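Local coordinates for protease Do-like 2, chloroplastic (Arabidopsis thaliana, PDB 4FLN), which is a chloroplast serine protease that makes the primary cut in the photodamaged D1 protein of plant photosystem II, at residues G256-L262 against V279-E285; K292-E296 against G340-A344. One frame throughout, in Å; residues are numbered along the deposited sequence.

Contact 1 of 2, residues G256-L262 against V279-E285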
loop_
_atom_site.group_PDB
_atom_site.type_symbol
_atom_site.label_atom_id
_atom_site.label_comp_id
_atom_site.label_asym_id
_atom_site.label_seq_id
_atom_site.Cartn_x
_atom_site.Cartn_y
_atom_site.Cartn_z
ATOM N N GLY B 256 40.651 14.961 -3.897
ATOM C CA GLY B 256 40.280 14.935 -5.302
ATOM C C GLY B 256 40.573 13.646 -6.049
ATOM O O GLY B 256 40.907 13.670 -7.234
ATOM N N VAL B 257 40.412 12.515 -5.372
ATOM C CA VAL B 257 40.891 11.242 -5.904
ATOM C C VAL B 257 39.907 10.085 -5.649
ATOM O O VAL B 257 39.187 10.090 -4.654
ATOM C CB VAL B 257 42.316 10.950 -5.332
ATOM C CG1 VAL B 257 42.440 9.546 -4.786
ATOM C CG2 VAL B 257 43.367 11.230 -6.377
ATOM N N LEU B 258 39.878 9.107 -6.555
ATOM C CA LEU B 258 38.977 7.951 -6.450
ATOM C C LEU B 258 39.772 6.676 -6.150
ATOM O O LEU B 258 40.490 6.173 -7.010
ATOM C CB LEU B 258 38.207 7.785 -7.760
ATOM C CG LEU B 258 36.878 7.024 -7.861
ATOM C CD1 LEU B 258 36.991 5.862 -8.850
ATOM C CD2 LEU B 258 36.387 6.546 -6.513
ATOM N N LEU B 259 39.609 6.146 -4.939
ATOM C CA LEU B 259 40.470 5.073 -4.404
ATOM C C LEU B 259 39.903 3.647 -4.442
ATOM O O LEU B 259 38.705 3.419 -4.282
ATOM C CB LEU B 259 40.870 5.396 -2.962
ATOM C CG LEU B 259 41.564 6.738 -2.786
ATOM C CD1 LEU B 259 41.656 7.079 -1.322
ATOM C CD2 LEU B 259 42.949 6.702 -3.445
ATOM N N GLN B 260 40.785 2.687 -4.650
ATOM C CA GLN B 260 40.405 1.286 -4.564
ATOM C C GLN B 260 41.185 0.621 -3.419
ATOM O O GLN B 260 42.395 0.820 -3.293
ATOM C CB GLN B 260 40.667 0.576 -5.896
ATOM C CG GLN B 260 40.210 -0.857 -5.934
ATOM C CD GLN B 260 40.403 -1.526 -7.293
ATOM O OE1 GLN B 260 40.094 -0.951 -8.346
ATOM N NE2 GLN B 260 40.908 -2.760 -7.271
ATOM N N LYS B 261 40.486 -0.142 -2.579
ATOM C CA LYS B 261 41.135 -0.924 -1.524
ATOM C C LYS B 261 41.998 -2.039 -2.132
ATOM O O LYS B 261 41.623 -2.621 -3.151
ATOM C CB LYS B 261 40.083 -1.509 -0.570
ATOM C CG LYS B 261 39.455 -0.488 0.385
ATOM C CD LYS B 261 38.202 -1.025 1.061
ATOM C CE LYS B 261 37.311 0.108 1.615
ATOM N NZ LYS B 261 37.689 0.627 2.977
ATOM N N LEU B 262 43.161 -2.328 -1.542
ATOM C CA LEU B 262 43.902 -3.493 -2.012
ATOM C C LEU B 262 43.922 -4.544 -0.923
ATOM O O LEU B 262 44.830 -4.580 -0.096
ATOM C CB LEU B 262 45.347 -3.090 -2.307
ATOM C CG LEU B 262 45.539 -1.727 -2.978
ATOM C CD1 LEU B 262 46.979 -1.271 -2.882
ATOM C CD2 LEU B 262 45.086 -1.786 -4.425
ATOM N N VAL B 279 46.283 2.329 -0.820
ATOM C CA VAL B 279 45.075 2.285 -1.607
ATOM C C VAL B 279 45.447 2.723 -3.028
ATOM O O VAL B 279 46.293 3.597 -3.208
ATOM C CB VAL B 279 44.003 3.189 -0.977
ATOM C CG1 VAL B 279 43.594 2.626 0.354
ATOM C CG2 VAL B 279 44.537 4.587 -0.771
ATOM N N LEU B 280 44.845 2.085 -4.031
ATOM C CA LEU B 280 45.149 2.369 -5.436
ATOM C C LEU B 280 44.349 3.556 -5.990
ATOM O O LEU B 280 43.144 3.662 -5.768
ATOM C CB LEU B 280 44.900 1.125 -6.285
ATOM C CG LEU B 280 45.209 1.138 -7.785
ATOM C CD1 LEU B 280 46.658 1.507 -8.070
ATOM C CD2 LEU B 280 44.887 -0.222 -8.398
ATOM N N VAL B 281 45.023 4.450 -6.707
ATOM C CA VAL B 281 44.344 5.596 -7.271
ATOM C C VAL B 281 43.728 5.202 -8.599
ATOM O O VAL B 281 44.430 4.867 -9.553
ATOM C CB VAL B 281 45.334 6.737 -7.514
ATOM C CG1 VAL B 281 44.639 7.912 -8.215
ATOM C CG2 VAL B 281 45.946 7.162 -6.204
ATOM N N ARG B 282 42.402 5.192 -8.624
ATOM C CA ARG B 282 41.620 4.844 -9.808
ATOM C C ARG B 282 41.295 6.009 -10.742
ATOM O O ARG B 282 41.248 5.852 -11.955
ATOM C CB ARG B 282 40.359 4.085 -9.397
ATOM C CG ARG B 282 40.659 2.740 -8.736
ATOM C CD ARG B 282 41.196 1.716 -9.737
ATOM N NE ARG B 282 42.567 2.002 -10.136
ATOM C CZ ARG B 282 43.103 1.637 -11.295
ATOM N NH1 ARG B 282 42.376 0.975 -12.178
ATOM N NH2 ARG B 282 44.364 1.944 -11.571
ATOM N N ARG B 283 41.024 7.168 -10.155
ATOM C CA ARG B 283 40.652 8.346 -10.922
ATOM C C ARG B 283 41.019 9.602 -10.139
ATOM O O ARG B 283 41.086 9.579 -8.909
ATOM C CB ARG B 283 39.152 8.343 -11.232
ATOM C CG ARG B 283 38.818 8.517 -12.698
ATOM C CD ARG B 283 38.583 7.175 -13.382
ATOM N NE ARG B 283 39.346 7.022 -14.624
ATOM C CZ ARG B 283 38.877 7.289 -15.840
ATOM N NH1 ARG B 283 37.638 7.740 -16.002
ATOM N NH2 ARG B 283 39.655 7.105 -16.899
ATOM N N VAL B 284 41.254 10.693 -10.862
ATOM C CA VAL B 284 41.543 11.989 -10.261
ATOM C C VAL B 284 40.585 13.035 -10.820
ATOM O O VAL B 284 40.181 12.962 -11.979
ATOM C CB VAL B 284 42.984 12.434 -10.567
ATOM C CG1 VAL B 284 43.970 11.492 -9.932
ATOM C CG2 VAL B 284 43.208 12.474 -12.065
ATOM N N GLU B 285 40.218 14.004 -9.993
ATOM C CA GLU B 285 39.416 15.130 -10.455
ATOM C C GLU B 285 40.260 16.179 -11.187
ATOM O O GLU B 285 41.221 16.716 -10.640
ATOM C CB GLU B 285 38.673 15.776 -9.290
ATOM C CG GLU B 285 37.366 15.102 -8.935
ATOM C CD GLU B 285 36.720 15.715 -7.710
ATOM O OE1 GLU B 285 36.546 16.958 -7.680
ATOM O OE2 GLU B 285 36.402 14.953 -6.769
#
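A classic beta bulge marks the antiparallel pair formed by strands 257-261 and 279-284 of the first PDZ domain. Arg282 and Arg283 both face Leu258. Leu258 O accepts a hydrogen bond from the backbone N of Arg282 at 2.7 Å, and only a weak one from the backbone N of Arg283. Within the bulge Leu258 N also donates a hydrogen bond to Arg283 O (2.7 Å). Beyond it, Gln260 N binds Leu280 O and Leu280 N binds Gln260 O. At the other end Glu285 N reaches Gly256 O at 2.9 Å and closes the ladder.

Val257, Leu259, Val279, Val281 and Val284 line one face. Both methyls of Leu259 lie against Val279 CG2, with Leu259 CD2 at 3.8 Å. Its CG is anti to the carbonyl carbon (chi1 -56°), which leads the branch toward this methyl. Val257 CG2 meets Val284 CG1 at 3.6 Å. An alanine in place of Leu259 would probably leave Val279 CG2 without its methyl partners and open a gap on this face.

On the other face Gln260 OE1 lies 3.2 Å from Arg282 CD, and the Gln260 amide plane stands 86° from the guanidinium. The NE2 of this amide bonds to Val474 O of the second subunit. Leu258 CB packs on Arg283 CB.

Val257 and Leu259 also make backbone hydrogen bonds to the bound peptide, which therefore runs beside strand 257-261, as ligands do in PDZ grooves. Val279 and Val281 pack on Ile300 of strand 299-303, while Leu262 touches Leu267 and Leu280 touches Leu271 of helix 265-271.

Contact 2 of 2, residues K292-E296 against G340-A344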
loop_
_atom_site.group_PDB
_atom_site.type_symbol
_atom_site.label_atom_id
_atom_site.label_comp_id
_atom_site.label_asym_id
_atom_site.label_seq_id
_atom_site.Cartn_x
_atom_site.Cartn_y
_atom_site.Cartn_z
ATOM N N LYS B 292 47.556 16.791 -11.492
ATOM C CA LYS B 292 48.797 17.387 -11.958
ATOM C C LYS B 292 49.942 16.678 -11.251
ATOM O O LYS B 292 51.097 16.827 -11.617
ATOM C CB LYS B 292 48.831 18.888 -11.677
ATOM C CG LYS B 292 47.968 19.712 -12.614
ATOM C CD LYS B 292 47.983 21.174 -12.213
ATOM C CE LYS B 292 48.420 22.074 -13.361
ATOM N NZ LYS B 292 47.280 22.499 -14.222
ATOM N N VAL B 293 49.586 15.872 -10.259
ATOM C CA VAL B 293 50.523 15.298 -9.304
ATOM C C VAL B 293 50.408 13.773 -9.246
ATOM O O VAL B 293 51.412 13.077 -9.359
ATOM C CB VAL B 293 50.316 15.883 -7.887
ATOM C CG1 VAL B 293 51.434 15.437 -6.968
ATOM C CG2 VAL B 293 50.237 17.398 -7.936
ATOM N N LEU B 294 49.211 13.277 -8.923
ATOM C CA LEU B 294 48.884 11.844 -8.985
ATOM C C LEU B 294 48.450 11.318 -10.372
ATOM O O LEU B 294 47.984 12.089 -11.214
ATOM C CB LEU B 294 47.840 11.499 -7.927
ATOM C CG LEU B 294 48.254 11.964 -6.533
ATOM C CD1 LEU B 294 47.185 11.651 -5.524
ATOM C CD2 LEU B 294 49.559 11.312 -6.139
ATOM N N LYS B 295 48.609 10.010 -10.594
ATOM C CA LYS B 295 48.123 9.340 -11.803
ATOM C C LYS B 295 47.429 8.025 -11.466
ATOM O O LYS B 295 47.722 7.411 -10.441
ATOM C CB LYS B 295 49.280 9.014 -12.745
ATOM C CG LYS B 295 50.286 10.122 -12.913
ATOM C CD LYS B 295 51.514 9.626 -13.653
ATOM C CE LYS B 295 52.581 10.701 -13.698
ATOM N NZ LYS B 295 53.892 10.156 -14.144
ATOM N N GLU B 296 46.532 7.570 -12.342
ATOM C CA GLU B 296 45.937 6.251 -12.169
ATOM C C GLU B 296 47.062 5.247 -12.030
ATOM O O GLU B 296 47.988 5.239 -12.834
ATOM C CB GLU B 296 45.108 5.846 -13.386
ATOM C CG GLU B 296 44.223 6.920 -13.985
ATOM C CD GLU B 296 43.577 6.458 -15.283
ATOM O OE1 GLU B 296 42.608 7.104 -15.736
ATOM O OE2 GLU B 296 44.041 5.445 -15.851
ATOM N N GLY B 340 53.146 10.228 0.572
ATOM C CA GLY B 340 53.962 9.114 0.133
ATOM C C GLY B 340 53.289 8.195 -0.868
ATOM O O GLY B 340 52.221 7.632 -0.608
ATOM N N ILE B 341 53.955 7.991 -1.995
ATOM C CA ILE B 341 53.364 7.274 -3.111
ATOM C C ILE B 341 54.262 6.148 -3.586
ATOM O O ILE B 341 55.480 6.186 -3.407
ATOM C CB ILE B 341 53.056 8.264 -4.278
ATOM C CG1 ILE B 341 51.558 8.370 -4.471
ATOM C CG2 ILE B 341 53.763 7.890 -5.576
ATOM C CD1 ILE B 341 50.858 8.801 -3.220
ATOM N N ILE B 342 53.654 5.129 -4.165
ATOM C CA ILE B 342 54.410 4.150 -4.930
ATOM C C ILE B 342 53.952 4.263 -6.369
ATOM O O ILE B 342 52.782 4.019 -6.685
ATOM C CB ILE B 342 54.218 2.706 -4.419
ATOM C CG1 ILE B 342 54.677 2.595 -2.959
ATOM C CG2 ILE B 342 54.967 1.720 -5.318
ATOM C CD1 ILE B 342 54.605 1.195 -2.395
ATOM N N ARG B 343 54.875 4.675 -7.228
ATOM C CA ARG B 343 54.612 4.817 -8.650
ATOM C C ARG B 343 55.522 3.852 -9.389
ATOM O O ARG B 343 56.692 3.725 -9.050
ATOM C CB ARG B 343 54.856 6.258 -9.101
ATOM C CG ARG B 343 54.695 6.466 -10.595
ATOM C CD ARG B 343 54.775 7.927 -10.944
ATOM N NE ARG B 343 53.642 8.652 -10.390
ATOM C CZ ARG B 343 53.650 9.943 -10.089
ATOM N NH1 ARG B 343 54.746 10.666 -10.281
ATOM N NH2 ARG B 343 52.561 10.501 -9.582
ATOM N N ALA B 344 54.992 3.167 -10.394
ATOM C CA ALA B 344 55.699 2.024 -10.952
ATOM C C ALA B 344 55.989 1.096 -9.783
ATOM O O ALA B 344 55.066 0.567 -9.134
ATOM C CB ALA B 344 56.978 2.452 -11.597
#
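Arg343 reaches from strand 336-343 to the loop that carries Val293, Leu294 and Lys295. Arg343 NH2 gives a hydrogen bond of 2.8 Å to Val293 O. The oxygen lies near the guanidinium plane, and the donor lies in the carbonyl plane, but the N-H...O angle is bent to 142°. Arg343 CG is anti to the backbone N (chi1 176°), and the chain stays extended until it bends at chi3. This carries the guanidinium across to the loop.

The close-packed part lies on the inner side. There Leu294 CD2 rests on Ile341 CG1 at 3.9 Å. Both residues are buried, and Ile341 also touches Ile300 of strand 299-303.

The outer part is looser. The extended chain of Lys295 passes over one face of the guanidinium at about a right angle to the arginine chain. Lys295 CE sits over the guanidinium, 3.8 Å from Arg343 CZ. Lys295 is exposed, and Lys295 NZ lies 4.0 Å from Arg343 NH1, so two like charges are close together here.

Asp298, outside both segments, supplies the opposite charge. Asp298 OD2 forms a salt bridge with Arg343 NH2 and also accepts the backbone N-H of Lys295. The carboxylate probably offsets the lysine charge, and the two partners of Arg343 NH2 probably limit rotation of the guanidinium.

How the contacts relate
From the N terminus, the chain passes through the two protease barrels before it reaches contact 1. Contact 1 closes a short loop that holds helix 265-271 and pairs the first two strands of the PDZ sheet. Contact 2 follows in series. It opens only after 279-285 has ended, and closes a longer loop through strands 299-303 and 306-307 and helix 325-329. The two loops neither nest nor cross. The centres of the two contacts lie about 10 Å apart, and both reach the same sheet. The loop 292-296 joins them directly: Glu296 OE1 forms a salt bridge with Arg283 NH2, and Leu294 packs on Val257. It thus links strands 257-261 and 279-284 to strand 336-343.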